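Local coordinates for valine-pyruvate aminotransferase (Salmonella typhimurium, PDB 3G7Q), which catalyses the pyridoxal-phosphate-dependent transfer of an amino group from L-valine to pyruvate, yielding 3-methyl-2-oxobutanoate and L-alanine, at residues Pro41-Phe51 with Leu248-Ser256; Val224-Ser232 with Ser303-Tyr312. One frame throughout, in Å; residues are numbered along the deposited sequence. Where two conformers were deposited one is given.

Contact 1: residues Pro41-Phe51 with Leu248-Ser256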
ATOM      1  N   PRO A  41     -10.441  10.961  11.567  1.00 34.67           N
ATOM      2  CA  PRO A  41     -10.222  11.911  12.629  1.00 33.42           C
ATOM      3  C   PRO A  41     -10.864  13.263  12.330  1.00 33.03           C
ATOM      4  O   PRO A  41     -11.408  13.509  11.230  1.00 33.19           O
ATOM      5  CB  PRO A  41      -8.683  12.031  12.683  1.00 34.70           C
ATOM      6  CG  PRO A  41      -8.234  11.695  11.321  1.00 35.26           C
ATOM      7  CD  PRO A  41      -9.221  10.696  10.778  1.00 35.85           C
ATOM      8  N   ALA A  42     -10.801  14.129  13.314  1.00 34.26           N
ATOM      9  CA  ALA A  42     -11.323  15.469  13.193  1.00 36.07           C
ATOM     10  C   ALA A  42     -10.409  16.373  12.397  1.00 35.23           C
ATOM     11  O   ALA A  42      -9.248  16.056  12.173  1.00 34.83           O
ATOM     12  CB  ALA A  42     -11.508  16.047  14.613  1.00 35.75           C
ATOM     13  N   HIS A  43     -10.962  17.484  11.916  1.00 35.67           N
ATOM     14  CA  HIS A  43     -10.167  18.543  11.308  1.00 37.16           C
ATOM     15  C   HIS A  43     -10.017  19.633  12.363  1.00 38.08           C
ATOM     16  O   HIS A  43     -10.869  20.504  12.485  1.00 38.72           O
ATOM     17  CB  HIS A  43     -10.833  19.096  10.064  1.00 40.17           C
ATOM     18  CG  HIS A  43     -10.983  18.080   8.994  1.00 44.11           C
ATOM     19  ND1 HIS A  43      -9.941  17.729   8.164  1.00 51.30           N
ATOM     20  CD2 HIS A  43     -12.037  17.313   8.635  1.00 54.72           C
ATOM     21  CE1 HIS A  43     -10.360  16.801   7.321  1.00 48.07           C
ATOM     22  NE2 HIS A  43     -11.626  16.531   7.585  1.00 54.53           N
ATOM     23  N   ILE A  44      -8.923  19.584  13.112  1.00 33.30           N
ATOM     24  CA  ILE A  44      -8.707  20.513  14.201  1.00 31.74           C
ATOM     25  C   ILE A  44      -8.146  21.765  13.594  1.00 33.91           C
ATOM     26  O   ILE A  44      -7.082  21.718  12.936  1.00 31.94           O
ATOM     27  CB  ILE A  44      -7.769  19.923  15.279  1.00 30.71           C
ATOM     28  CG1 ILE A  44      -8.349  18.607  15.821  1.00 32.97           C
ATOM     29  CG2 ILE A  44      -7.496  20.963  16.361  1.00 29.53           C
ATOM     30  CD1 ILE A  44      -7.444  17.854  16.841  1.00 30.64           C
ATOM     31  N   PRO A  45      -8.846  22.906  13.772  1.00 35.45           N
ATOM     32  CA  PRO A  45      -8.343  24.148  13.136  1.00 35.00           C
ATOM     33  C   PRO A  45      -6.867  24.456  13.348  1.00 36.12           C
ATOM     34  O   PRO A  45      -6.181  24.780  12.378  1.00 32.59           O
ATOM     35  CB  PRO A  45      -9.241  25.230  13.745  1.00 37.58           C
ATOM     36  CG  PRO A  45     -10.516  24.518  14.002  1.00 35.47           C
ATOM     37  CD  PRO A  45     -10.119  23.147  14.479  1.00 37.26           C
ATOM     38  N   ALA A  46      -6.370  24.317  14.586  1.00 32.83           N
ATOM     39  CA  ALA A  46      -4.971  24.576  14.881  1.00 32.37           C
ATOM     40  C   ALA A  46      -4.046  23.620  14.134  1.00 31.50           C
ATOM     41  O   ALA A  46      -2.933  24.012  13.713  1.00 30.79           O
ATOM     42  CB  ALA A  46      -4.708  24.513  16.414  1.00 34.47           C
HETATM   43  N   MSE A  47      -4.487  22.379  13.955  1.00 32.14           N
HETATM   44  CA  MSE A  47      -3.687  21.379  13.210  1.00 31.30           C
HETATM   45  C   MSE A  47      -3.700  21.678  11.719  1.00 33.12           C
HETATM   46  O   MSE A  47      -2.662  21.559  11.060  1.00 33.50           O
HETATM   47  CB  MSE A  47      -4.152  19.950  13.497  1.00 31.97           C
HETATM   48  CG  MSE A  47      -3.943  19.520  14.941  1.00 32.03           C
HETATM   49 SE   MSE A  47      -2.098  19.575  15.549  0.75 29.19          SE
HETATM   50  CE  MSE A  47      -1.348  18.302  14.288  1.00 31.94           C
ATOM     51  N   GLN A  48      -4.843  22.077  11.182  0.70 33.22           N
ATOM     52  CA  GLN A  48      -4.900  22.418   9.752  0.70 34.78           C
ATOM     53  C   GLN A  48      -3.984  23.600   9.467  0.70 33.48           C
ATOM     54  O   GLN A  48      -3.249  23.603   8.468  0.70 29.89           O
ATOM     55  CB  GLN A  48      -6.329  22.703   9.332  0.70 35.83           C
ATOM     56  CG  GLN A  48      -7.293  21.505   9.474  0.70 42.89           C
ATOM     57  CD  GLN A  48      -7.000  20.318   8.549  0.70 45.13           C
ATOM     58  OE1 GLN A  48      -7.535  19.226   8.746  0.70 41.46           O
ATOM     59  NE2 GLN A  48      -6.179  20.538   7.522  0.70 57.79           N
ATOM     60  N   ASP A  49      -3.974  24.585  10.366  1.00 31.68           N
ATOM     61  CA  ASP A  49      -3.083  25.733  10.216  1.00 32.71           C
ATOM     62  C   ASP A  49      -1.619  25.289  10.282  1.00 32.22           C
ATOM     63  O   ASP A  49      -0.794  25.723   9.476  1.00 32.87           O
ATOM     64  CB  ASP A  49      -3.332  26.781  11.322  1.00 34.01           C
ATOM     65  CG  ASP A  49      -4.689  27.465  11.210  1.00 41.21           C
ATOM     66  OD1 ASP A  49      -5.361  27.379  10.153  1.00 41.74           O
ATOM     67  OD2 ASP A  49      -5.078  28.121  12.206  1.00 46.65           O
ATOM     68  N   TYR A  50      -1.304  24.430  11.249  1.00 31.64           N
ATOM     69  CA  TYR A  50       0.043  23.898  11.389  1.00 30.70           C
ATOM     70  C   TYR A  50       0.484  23.181  10.113  1.00 29.93           C
ATOM     71  O   TYR A  50       1.549  23.457   9.593  1.00 30.82           O
ATOM     72  CB  TYR A  50       0.138  22.913  12.565  1.00 30.30           C
ATOM     73  CG  TYR A  50       1.514  22.322  12.663  1.00 32.16           C
ATOM     74  CD1 TYR A  50       2.536  22.983  13.353  1.00 33.02           C
ATOM     75  CD2 TYR A  50       1.812  21.111  12.037  1.00 33.75           C
ATOM     76  CE1 TYR A  50       3.809  22.446  13.418  1.00 34.44           C
ATOM     77  CE2 TYR A  50       3.079  20.586  12.081  1.00 32.18           C
ATOM     78  CZ  TYR A  50       4.072  21.238  12.776  1.00 35.47           C
ATOM     79  OH  TYR A  50       5.327  20.684  12.815  1.00 37.39           O
ATOM     80  N   PHE A  51      -0.334  22.256   9.612  1.00 29.90           N
ATOM     81  CA  PHE A  51       0.040  21.529   8.383  1.00 29.72           C
ATOM     82  C   PHE A  51       0.171  22.441   7.170  1.00 31.07           C
ATOM     83  O   PHE A  51       1.045  22.222   6.312  1.00 30.35           O
ATOM     84  CB  PHE A  51      -0.941  20.408   8.082  1.00 28.60           C
ATOM     85  CG  PHE A  51      -0.956  19.292   9.127  1.00 28.07           C
ATOM     86  CD1 PHE A  51       0.219  18.685   9.558  1.00 30.58           C
ATOM     87  CD2 PHE A  51      -2.148  18.787   9.591  1.00 30.49           C
ATOM     88  CE1 PHE A  51       0.189  17.647  10.494  1.00 33.14           C
ATOM     89  CE2 PHE A  51      -2.171  17.750  10.551  1.00 29.49           C
ATOM     90  CZ  PHE A  51      -0.994  17.197  10.998  1.00 31.22           C
ATOM     91  N   LEU A 248       0.551   7.501  11.236  1.00 35.06           N
ATOM     92  CA  LEU A 248       0.475   8.951  11.124  1.00 37.18           C
ATOM     93  C   LEU A 248      -0.955   9.456  10.903  1.00 35.73           C
ATOM     94  O   LEU A 248      -1.248  10.603  11.174  1.00 36.44           O
ATOM     95  CB  LEU A 248       1.335   9.354   9.932  1.00 39.46           C
ATOM     96  CG  LEU A 248       1.706  10.792   9.668  1.00 44.31           C
ATOM     97  CD1 LEU A 248       2.323  11.473  10.876  1.00 47.44           C
ATOM     98  CD2 LEU A 248       2.694  10.771   8.470  1.00 41.72           C
ATOM     99  N   SER A 249      -1.861   8.600  10.463  1.00 36.83           N
ATOM    100  CA  SER A 249      -3.183   9.070  10.027  1.00 38.04           C
ATOM    101  C   SER A 249      -4.018   9.766  11.087  1.00 36.84           C
ATOM    102  O   SER A 249      -4.637  10.803  10.808  1.00 35.03           O
ATOM    103  CB  SER A 249      -3.995   7.921   9.417  1.00 40.42           C
ATOM    104  OG  SER A 249      -4.423   7.031  10.404  1.00 50.86           O
ATOM    105  N   LYS A 250      -3.983   9.267  12.319  1.00 33.24           N
ATOM    106  CA  LYS A 250      -4.816   9.852  13.376  1.00 34.28           C
ATOM    107  C   LYS A 250      -4.239  11.168  13.928  1.00 32.79           C
ATOM    108  O   LYS A 250      -4.852  11.812  14.791  1.00 35.25           O
ATOM    109  CB  LYS A 250      -5.161   8.814  14.438  1.00 35.56           C
ATOM    110  CG  LYS A 250      -5.671   7.469  13.857  1.00 37.30           C
ATOM    111  CD  LYS A 250      -6.926   7.591  12.973  1.00 43.52           C
ATOM    112  CE  LYS A 250      -7.251   6.251  12.316  1.00 48.27           C
ATOM    113  NZ  LYS A 250      -8.468   6.364  11.494  1.00 50.57           N
ATOM    114  N   LEU A 251      -3.071  11.567  13.416  0.50 33.24           N
ATOM    115  CA  LEU A 251      -2.510  12.875  13.693  0.50 32.10           C
ATOM    116  C   LEU A 251      -3.279  13.940  12.899  0.50 33.27           C
ATOM    117  O   LEU A 251      -3.078  15.134  13.106  0.50 31.72           O
ATOM    118  CB  LEU A 251      -1.035  12.933  13.269  0.50 32.49           C
ATOM    119  CG  LEU A 251      -0.201  14.101  13.807  0.50 32.16           C
ATOM    120  CD1 LEU A 251       0.104  13.862  15.262  0.50 29.84           C
ATOM    121  CD2 LEU A 251       1.095  14.270  13.025  0.50 32.87           C
ATOM    122  N   GLY A 252      -4.144  13.504  11.976  1.00 33.75           N
ATOM    123  CA  GLY A 252      -4.907  14.404  11.109  1.00 35.30           C
ATOM    124  C   GLY A 252      -4.381  14.388   9.676  1.00 36.29           C
ATOM    125  O   GLY A 252      -4.586  15.347   8.928  1.00 37.47           O
ATOM    126  N   LEU A 253      -3.721  13.298   9.297  1.00 36.85           N
ATOM    127  CA  LEU A 253      -3.159  13.126   7.966  1.00 36.14           C
ATOM    128  C   LEU A 253      -3.682  11.828   7.346  1.00 38.64           C
ATOM    129  O   LEU A 253      -2.896  10.995   6.898  1.00 37.95           O
ATOM    130  CB  LEU A 253      -1.631  13.123   8.037  1.00 36.27           C
ATOM    131  CG  LEU A 253      -0.980  14.423   8.527  1.00 33.52           C
ATOM    132  CD1 LEU A 253       0.520  14.257   8.781  1.00 32.95           C
ATOM    133  CD2 LEU A 253      -1.252  15.591   7.513  1.00 33.85           C
ATOM    134  N   PRO A 254      -5.015  11.674   7.292  1.00 40.08           N
ATOM    135  CA  PRO A 254      -5.582  10.422   6.785  1.00 43.10           C
ATOM    136  C   PRO A 254      -5.280  10.183   5.312  1.00 43.41           C
ATOM    137  O   PRO A 254      -5.419   9.055   4.849  1.00 46.03           O
ATOM    138  CB  PRO A 254      -7.082  10.606   7.032  1.00 42.97           C
ATOM    139  CG  PRO A 254      -7.289  12.076   6.954  1.00 44.77           C
ATOM    140  CD  PRO A 254      -6.086  12.621   7.661  1.00 41.02           C
ATOM    141  N   GLY A 255      -4.856  11.235   4.606  1.00 40.89           N
ATOM    142  CA  GLY A 255      -4.420  11.146   3.218  1.00 40.95           C
ATOM    143  C   GLY A 255      -2.967  10.749   3.037  1.00 41.78           C
ATOM    144  O   GLY A 255      -2.528  10.528   1.910  1.00 41.45           O
ATOM    145  N   SER A 256      -2.180  10.705   4.111  1.00 39.49           N
ATOM    146  CA  SER A 256      -0.811  10.197   4.004  1.00 42.04           C
ATOM    147  C   SER A 256      -0.956   8.699   4.238  1.00 46.17           C
ATOM    148  O   SER A 256      -1.976   8.225   4.717  1.00 47.34           O
ATOM    149  CB  SER A 256       0.108  10.745   5.067  1.00 47.62           C
ATOM    150  OG  SER A 256      -0.218  10.135   6.311  1.00 47.11           O
TER
HETATM  151  O   HOH W   1      -5.894  17.653   9.957  1.00 41.67           O
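The ring of Phe51 takes Leu253 on one face: methyl CD2 sits 3.7 Å from the ring centroid, only 4° off the normal, a well-centred CH-pi contact. The leucine spreads beyond that methyl, with CG and CD1 reaching CZ and CE1 of the ring. At the edge, close to the ring plane, lie the carbonyl O of Leu251, 3.6 Å from Phe51 CZ, and a water. Phe51 reaches this spot because CG stands anti to its own carbonyl carbon (chi1 -65°), which sends the ring from the helix toward the loop. Met289 of the same chain and Cys69 of the second subunit also touch it.

The other flat group, the His43 imidazole, uses its edge. In the Gln48 conformer modelled here, ND1 donates in the ring plane to OE1 of Gln48, 2.9 Å away, meeting that oxygen above its carbonyl plane. The edge water donates to the same OE1 and, at 2.8 Å, to Gly252 O, bridging helix and loop in this conformer.

Beside Phe51, selenomethionine 47 (Met47), bent at chi2 and chi3, brings CE to 3.8 Å from Leu251 O. Further along, Pro41 lays CG 3.7 Å from Ser249 O, which already accepts from Gly252 N and Leu253 N on one face of its plane.

Residues 249-251 form a short 3-10 turn where the chain leaves strand 242-247; the Ser-Leu-Ser-Lys sequence here resembles the cofactor-lysine motif of class I aminotransferases. Lys250 is therefore probably that lysine, and in this model its NZ bonds to Gly39 O. The grip is mainly apolar, plus one water bridge in the modelled Gln48 conformer: the lysine's turn and the residues just after it are held largely by shape, against helix 45-61, which also meets the partner subunit, and the loop before it.

Contact 2: residues Val224-Ser232 with Ser303-Tyr312. With EDO (1,2-ethanediol), chain E.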
ATOM      1  N   VAL A 224       0.222   6.981  22.754  1.00 36.23           N
ATOM      2  CA  VAL A 224       1.406   7.772  23.030  1.00 34.99           C
ATOM      3  C   VAL A 224       2.595   7.126  22.358  1.00 32.64           C
ATOM      4  O   VAL A 224       2.689   5.914  22.354  1.00 33.68           O
ATOM      5  CB  VAL A 224       1.587   7.805  24.584  1.00 39.28           C
ATOM      6  CG1 VAL A 224       2.997   8.019  24.984  1.00 40.95           C
ATOM      7  CG2 VAL A 224       0.618   8.819  25.193  1.00 38.32           C
ATOM      8  N   PRO A 225       3.573   7.916  21.895  1.00 31.78           N
ATOM      9  CA  PRO A 225       3.739   9.356  21.952  1.00 33.45           C
ATOM     10  C   PRO A 225       2.962  10.171  20.911  1.00 32.84           C
ATOM     11  O   PRO A 225       2.862  11.371  21.078  1.00 34.26           O
ATOM     12  CB  PRO A 225       5.259   9.537  21.755  1.00 35.19           C
ATOM     13  CG  PRO A 225       5.654   8.366  20.976  1.00 35.83           C
ATOM     14  CD  PRO A 225       4.787   7.252  21.398  1.00 31.91           C
ATOM     15  N   PHE A 226       2.446   9.531  19.859  1.00 31.94           N
ATOM     16  CA  PHE A 226       1.610  10.211  18.861  1.00 31.27           C
ATOM     17  C   PHE A 226       0.600   9.209  18.321  1.00 31.65           C
ATOM     18  O   PHE A 226       0.953   8.067  18.081  1.00 33.07           O
ATOM     19  CB  PHE A 226       2.441  10.816  17.723  1.00 33.19           C
ATOM     20  CG  PHE A 226       3.262   9.821  16.975  1.00 32.93           C
ATOM     21  CD1 PHE A 226       2.743   9.158  15.883  1.00 33.04           C
ATOM     22  CD2 PHE A 226       4.560   9.545  17.377  1.00 36.42           C
ATOM     23  CE1 PHE A 226       3.501   8.212  15.208  1.00 34.40           C
ATOM     24  CE2 PHE A 226       5.307   8.627  16.704  1.00 36.32           C
ATOM     25  CZ  PHE A 226       4.782   7.963  15.631  1.00 33.67           C
ATOM     26  N   PRO A 227      -0.645   9.637  18.071  1.00 30.72           N
ATOM     27  CA  PRO A 227      -1.191  10.994  18.205  1.00 31.89           C
ATOM     28  C   PRO A 227      -1.640  11.417  19.593  1.00 32.39           C
ATOM     29  O   PRO A 227      -2.045  12.566  19.783  1.00 34.44           O
ATOM     30  CB  PRO A 227      -2.377  10.954  17.247  1.00 32.60           C
ATOM     31  CG  PRO A 227      -2.892   9.569  17.420  1.00 35.21           C
ATOM     32  CD  PRO A 227      -1.651   8.710  17.517  1.00 32.78           C
ATOM     33  N   GLY A 228      -1.549  10.534  20.573  1.00 31.77           N
ATOM     34  CA  GLY A 228      -1.859  10.911  21.949  1.00 33.55           C
ATOM     35  C   GLY A 228      -3.323  11.109  22.274  1.00 33.01           C
ATOM     36  O   GLY A 228      -3.654  11.824  23.199  1.00 34.30           O
ATOM     37  N   ILE A 229      -4.195  10.440  21.536  1.00 33.17           N
ATOM     38  CA  ILE A 229      -5.646  10.509  21.787  1.00 32.17           C
ATOM     39  C   ILE A 229      -5.998   9.457  22.853  1.00 30.98           C
ATOM     40  O   ILE A 229      -6.647   8.417  22.565  1.00 30.80           O
ATOM     41  CB  ILE A 229      -6.457  10.335  20.494  1.00 32.81           C
ATOM     42  CG1 ILE A 229      -5.978  11.286  19.374  1.00 31.04           C
ATOM     43  CG2 ILE A 229      -7.990  10.593  20.800  1.00 31.46           C
ATOM     44  CD1 ILE A 229      -6.493  11.022  17.994  1.00 32.83           C
ATOM     45  N   ILE A 230      -5.569   9.748  24.064  1.00 32.62           N
ATOM     46  CA  ILE A 230      -5.759   8.889  25.220  1.00 33.25           C
ATOM     47  C   ILE A 230      -6.051   9.752  26.414  1.00 33.68           C
ATOM     48  O   ILE A 230      -5.358  10.758  26.667  1.00 33.69           O
ATOM     49  CB  ILE A 230      -4.520   7.957  25.416  1.00 34.22           C
ATOM     50  CG1 ILE A 230      -4.759   6.983  26.561  1.00 35.00           C
ATOM     51  CG2 ILE A 230      -3.237   8.810  25.633  1.00 34.54           C
ATOM     52  CD1 ILE A 230      -3.739   5.850  26.616  1.00 34.06           C
ATOM     53  N   PHE A 231      -7.080   9.363  27.167  1.00 31.59           N
ATOM     54  CA  PHE A 231      -7.580  10.131  28.296  1.00 33.42           C
ATOM     55  C   PHE A 231      -7.432   9.412  29.644  1.00 35.61           C
ATOM     56  O   PHE A 231      -8.023   9.816  30.653  1.00 38.98           O
ATOM     57  CB  PHE A 231      -9.056  10.453  28.062  1.00 31.98           C
ATOM     58  CG  PHE A 231      -9.380  10.842  26.622  1.00 29.52           C
ATOM     59  CD1 PHE A 231      -8.683  11.858  25.981  1.00 33.48           C
ATOM     60  CD2 PHE A 231     -10.399  10.211  25.923  1.00 29.30           C
ATOM     61  CE1 PHE A 231      -8.970  12.210  24.702  1.00 31.97           C
ATOM     62  CE2 PHE A 231     -10.679  10.559  24.640  1.00 35.57           C
ATOM     63  CZ  PHE A 231      -9.973  11.529  24.018  1.00 33.14           C
ATOM     64  N   SER A 232      -6.740   8.296  29.652  1.00 32.51           N
ATOM     65  CA  SER A 232      -6.585   7.541  30.858  1.00 30.79           C
ATOM     66  C   SER A 232      -5.125   7.256  31.052  1.00 32.43           C
ATOM     67  O   SER A 232      -4.321   7.486  30.144  1.00 33.20           O
ATOM     68  CB  SER A 232      -7.312   6.212  30.720  1.00 35.45           C
ATOM     69  OG  SER A 232      -6.706   5.521  29.626  1.00 43.60           O
ATOM     70  N   SER A 303       0.668  16.474  19.806  1.00 30.72           N
ATOM     71  CA  SER A 303      -0.154  15.388  20.339  1.00 31.80           C
ATOM     72  C   SER A 303      -0.666  15.714  21.731  1.00 32.78           C
ATOM     73  O   SER A 303      -1.858  15.567  22.042  1.00 32.63           O
ATOM     74  CB  SER A 303       0.664  14.087  20.364  1.00 33.16           C
ATOM     75  OG  SER A 303       1.031  13.672  19.035  1.00 32.14           O
ATOM     76  N   GLU A 304       0.224  16.167  22.613  0.70 33.84           N
ATOM     77  CA  GLU A 304      -0.187  16.402  24.001  0.70 34.18           C
ATOM     78  C   GLU A 304      -0.948  17.701  24.237  0.70 34.09           C
ATOM     79  O   GLU A 304      -1.869  17.723  25.067  0.70 34.36           O
ATOM     80  CB  GLU A 304       1.034  16.338  24.960  0.70 36.52           C
ATOM     81  CG  GLU A 304       0.734  16.516  26.490  0.70 39.89           C
ATOM     82  CD  GLU A 304      -0.029  15.341  27.200  0.70 44.00           C
ATOM     83  OE1 GLU A 304       0.100  14.170  26.804  0.70 53.09           O
ATOM     84  OE2 GLU A 304      -0.754  15.592  28.190  0.70 41.17           O
ATOM     85  N   THR A 305      -0.606  18.768  23.513  1.00 31.90           N
ATOM     86  CA  THR A 305      -1.199  20.084  23.806  1.00 32.92           C
ATOM     87  C   THR A 305      -2.283  20.582  22.870  1.00 33.96           C
ATOM     88  O   THR A 305      -2.985  21.532  23.198  1.00 32.12           O
ATOM     89  CB  THR A 305      -0.077  21.139  23.860  1.00 35.00           C
ATOM     90  OG1 THR A 305       0.432  21.373  22.557  1.00 34.58           O
ATOM     91  CG2 THR A 305       1.061  20.660  24.776  1.00 36.98           C
ATOM     92  N   VAL A 306      -2.446  19.941  21.729  1.00 32.46           N
ATOM     93  CA  VAL A 306      -3.459  20.380  20.766  1.00 31.05           C
ATOM     94  C   VAL A 306      -4.463  19.263  20.478  1.00 30.91           C
ATOM     95  O   VAL A 306      -5.675  19.429  20.648  1.00 30.75           O
ATOM     96  CB  VAL A 306      -2.806  20.851  19.454  1.00 30.97           C
ATOM     97  CG1 VAL A 306      -3.877  21.178  18.390  1.00 28.84           C
ATOM     98  CG2 VAL A 306      -1.896  22.063  19.706  1.00 30.86           C
ATOM     99  N   ILE A 307      -3.942  18.112  20.076  1.00 29.98           N
ATOM    100  CA  ILE A 307      -4.787  16.980  19.727  1.00 30.17           C
ATOM    101  C   ILE A 307      -5.540  16.394  20.927  1.00 30.03           C
ATOM    102  O   ILE A 307      -6.772  16.361  20.917  1.00 31.00           O
ATOM    103  CB  ILE A 307      -3.962  15.887  19.020  1.00 29.23           C
ATOM    104  CG1 ILE A 307      -3.424  16.414  17.674  1.00 31.31           C
ATOM    105  CG2 ILE A 307      -4.804  14.627  18.801  1.00 31.66           C
ATOM    106  CD1 ILE A 307      -2.463  15.474  16.963  1.00 30.58           C
ATOM    107  N   LYS A 308      -4.826  15.931  21.945  0.80 30.02           N
ATOM    108  CA  LYS A 308      -5.510  15.311  23.071  0.80 30.95           C
ATOM    109  C   LYS A 308      -6.610  16.211  23.684  0.80 30.44           C
ATOM    110  O   LYS A 308      -7.730  15.761  23.883  0.80 32.61           O
ATOM    111  CB  LYS A 308      -4.498  14.898  24.149  0.80 31.88           C
ATOM    112  CG  LYS A 308      -5.145  14.299  25.385  0.80 34.65           C
ATOM    113  CD  LYS A 308      -4.096  13.834  26.375  0.80 37.40           C
ATOM    114  CE  LYS A 308      -4.691  13.640  27.755  0.80 42.12           C
ATOM    115  NZ  LYS A 308      -3.685  13.118  28.742  0.80 39.65           N
ATOM    116  N   PRO A 309      -6.297  17.475  24.000  1.00 31.04           N
ATOM    117  CA  PRO A 309      -7.370  18.295  24.610  1.00 32.51           C
ATOM    118  C   PRO A 309      -8.592  18.533  23.732  1.00 33.23           C
ATOM    119  O   PRO A 309      -9.706  18.685  24.247  1.00 32.03           O
ATOM    120  CB  PRO A 309      -6.685  19.626  24.927  1.00 33.53           C
ATOM    121  CG  PRO A 309      -5.276  19.421  24.689  1.00 37.62           C
ATOM    122  CD  PRO A 309      -5.036  18.228  23.895  1.00 33.03           C
ATOM    123  N   PHE A 310      -8.377  18.633  22.425  1.00 30.21           N
ATOM    124  CA  PHE A 310      -9.476  18.791  21.491  1.00 30.94           C
ATOM    125  C   PHE A 310     -10.433  17.612  21.595  1.00 31.55           C
ATOM    126  O   PHE A 310     -11.638  17.803  21.727  1.00 30.77           O
ATOM    127  CB  PHE A 310      -8.972  18.901  20.046  1.00 29.87           C
ATOM    128  CG  PHE A 310     -10.091  18.937  19.024  1.00 31.14           C
ATOM    129  CD1 PHE A 310     -10.642  17.768  18.520  1.00 35.84           C
ATOM    130  CD2 PHE A 310     -10.563  20.154  18.569  1.00 34.06           C
ATOM    131  CE1 PHE A 310     -11.688  17.840  17.571  1.00 34.86           C
ATOM    132  CE2 PHE A 310     -11.575  20.213  17.646  1.00 35.78           C
ATOM    133  CZ  PHE A 310     -12.128  19.059  17.159  1.00 34.33           C
ATOM    134  N   TYR A 311      -9.911  16.387  21.497  1.00 30.05           N
ATOM    135  CA  TYR A 311     -10.769  15.213  21.549  1.00 30.71           C
ATOM    136  C   TYR A 311     -11.379  15.001  22.931  1.00 31.93           C
ATOM    137  O   TYR A 311     -12.486  14.539  23.038  1.00 30.05           O
ATOM    138  CB  TYR A 311      -9.996  13.967  21.125  1.00 28.98           C
ATOM    139  CG  TYR A 311      -9.721  13.894  19.624  1.00 28.46           C
ATOM    140  CD1 TYR A 311     -10.696  13.476  18.751  1.00 31.19           C
ATOM    141  CD2 TYR A 311      -8.474  14.227  19.092  1.00 32.62           C
ATOM    142  CE1 TYR A 311     -10.452  13.388  17.420  1.00 34.04           C
ATOM    143  CE2 TYR A 311      -8.217  14.144  17.721  1.00 30.24           C
ATOM    144  CZ  TYR A 311      -9.214  13.741  16.895  1.00 32.56           C
ATOM    145  OH  TYR A 311      -9.020  13.632  15.534  1.00 33.48           O
ATOM    146  N   TYR A 312     -10.638  15.308  23.985  1.00 30.25           N
ATOM    147  CA  TYR A 312     -11.163  15.135  25.342  1.00 30.49           C
ATOM    148  C   TYR A 312     -12.393  16.034  25.537  1.00 31.81           C
ATOM    149  O   TYR A 312     -13.447  15.604  26.039  1.00 32.05           O
ATOM    150  CB  TYR A 312     -10.084  15.433  26.350  1.00 32.29           C
ATOM    151  CG  TYR A 312     -10.549  15.244  27.779  1.00 33.05           C
ATOM    152  CD1 TYR A 312     -10.890  13.986  28.252  1.00 39.48           C
ATOM    153  CD2 TYR A 312     -10.653  16.315  28.618  1.00 39.25           C
ATOM    154  CE1 TYR A 312     -11.320  13.809  29.574  1.00 43.39           C
ATOM    155  CE2 TYR A 312     -11.080  16.146  29.925  1.00 44.91           C
ATOM    156  CZ  TYR A 312     -11.398  14.888  30.384  1.00 42.85           C
ATOM    157  OH  TYR A 312     -11.809  14.749  31.694  1.00 47.11           O
TER
HETATM  158  C1  EDO E 420      -6.727  13.061  30.993  1.00 42.31           C
HETATM  159  O1  EDO E 420      -5.587  12.307  30.469  1.00 37.15           O
HETATM  160  C2  EDO E 420      -7.481  13.856  29.910  1.00 42.87           C
HETATM  161  O2  EDO E 420      -7.099  15.261  29.999  1.00 43.04           O
HETATM  162  O   HOH W   2      -1.018  12.877  24.453  1.00 36.18           O
HETATM  163  O   HOH W   3      -4.059  10.529  29.108  1.00 42.35           O
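Ile229 overlaps the ring of Tyr311, with CD1 3.6 Å from CE2, while its CG1 presses on Ile307 CG2 and the two isoleucines cross at about a right angle. Further on, Phe231 points the CZ corner of its ring at Tyr311 CB, which lies in the ring plane at 3.8 Å. Tyr312, next to Tyr311 on the helix, meets the Phe231 ring obliquely, the ring planes 51° apart, and also offers it CA, off-centre.

The loop, which joins strands 216-219 and 242-247 of the large sheet, makes an inverse gamma turn centred on Ile229 and has cis peptides before Pro225 and Pro227. It runs beside helix 299-325, where a wider pi-type turn lets Lys308 N bond Ser303 O. At that turn Ser303 CB butts against Pro227 O, 3.2 Å away, close to Gly228, whose backbone has a positive phi.

With CG anti to the backbone N (chi1 177°) and the chain extended beyond it, Lys308 passes Gly228 O and Ile230 O. In the conformer modelled, NZ donates to O1 of an ethanediol, 2.7 Å away and probably from the crystallisation liquor, and to a water that in turn donates to Ile230 O. C2 of that diol sits over one face of the Tyr312 ring.

How the contacts relate
Helix 299-325 brings the two contacts together: it forms one side of contact 2, and Ile307, Phe310 and Tyr311 on it also touch contact 1. Tyr311 is shared most directly, for while its ring packs in contact 2, its OH probably takes a hydrogen bond from Ala42 N, 2.9 Å away. Ile307 is shared too, packing on the Leu251 side chain. Contact 2 is the more buried overall, yet it lies within one subunit and has a wetter end, with the charged Lys308 and exposed Tyr312. Contact 1 is partly buried, touches the second subunit, and joins the probable cofactor-lysine loop to helix 45-61 and the loop before it, largely through a phenylalanine, two leucines and a proline.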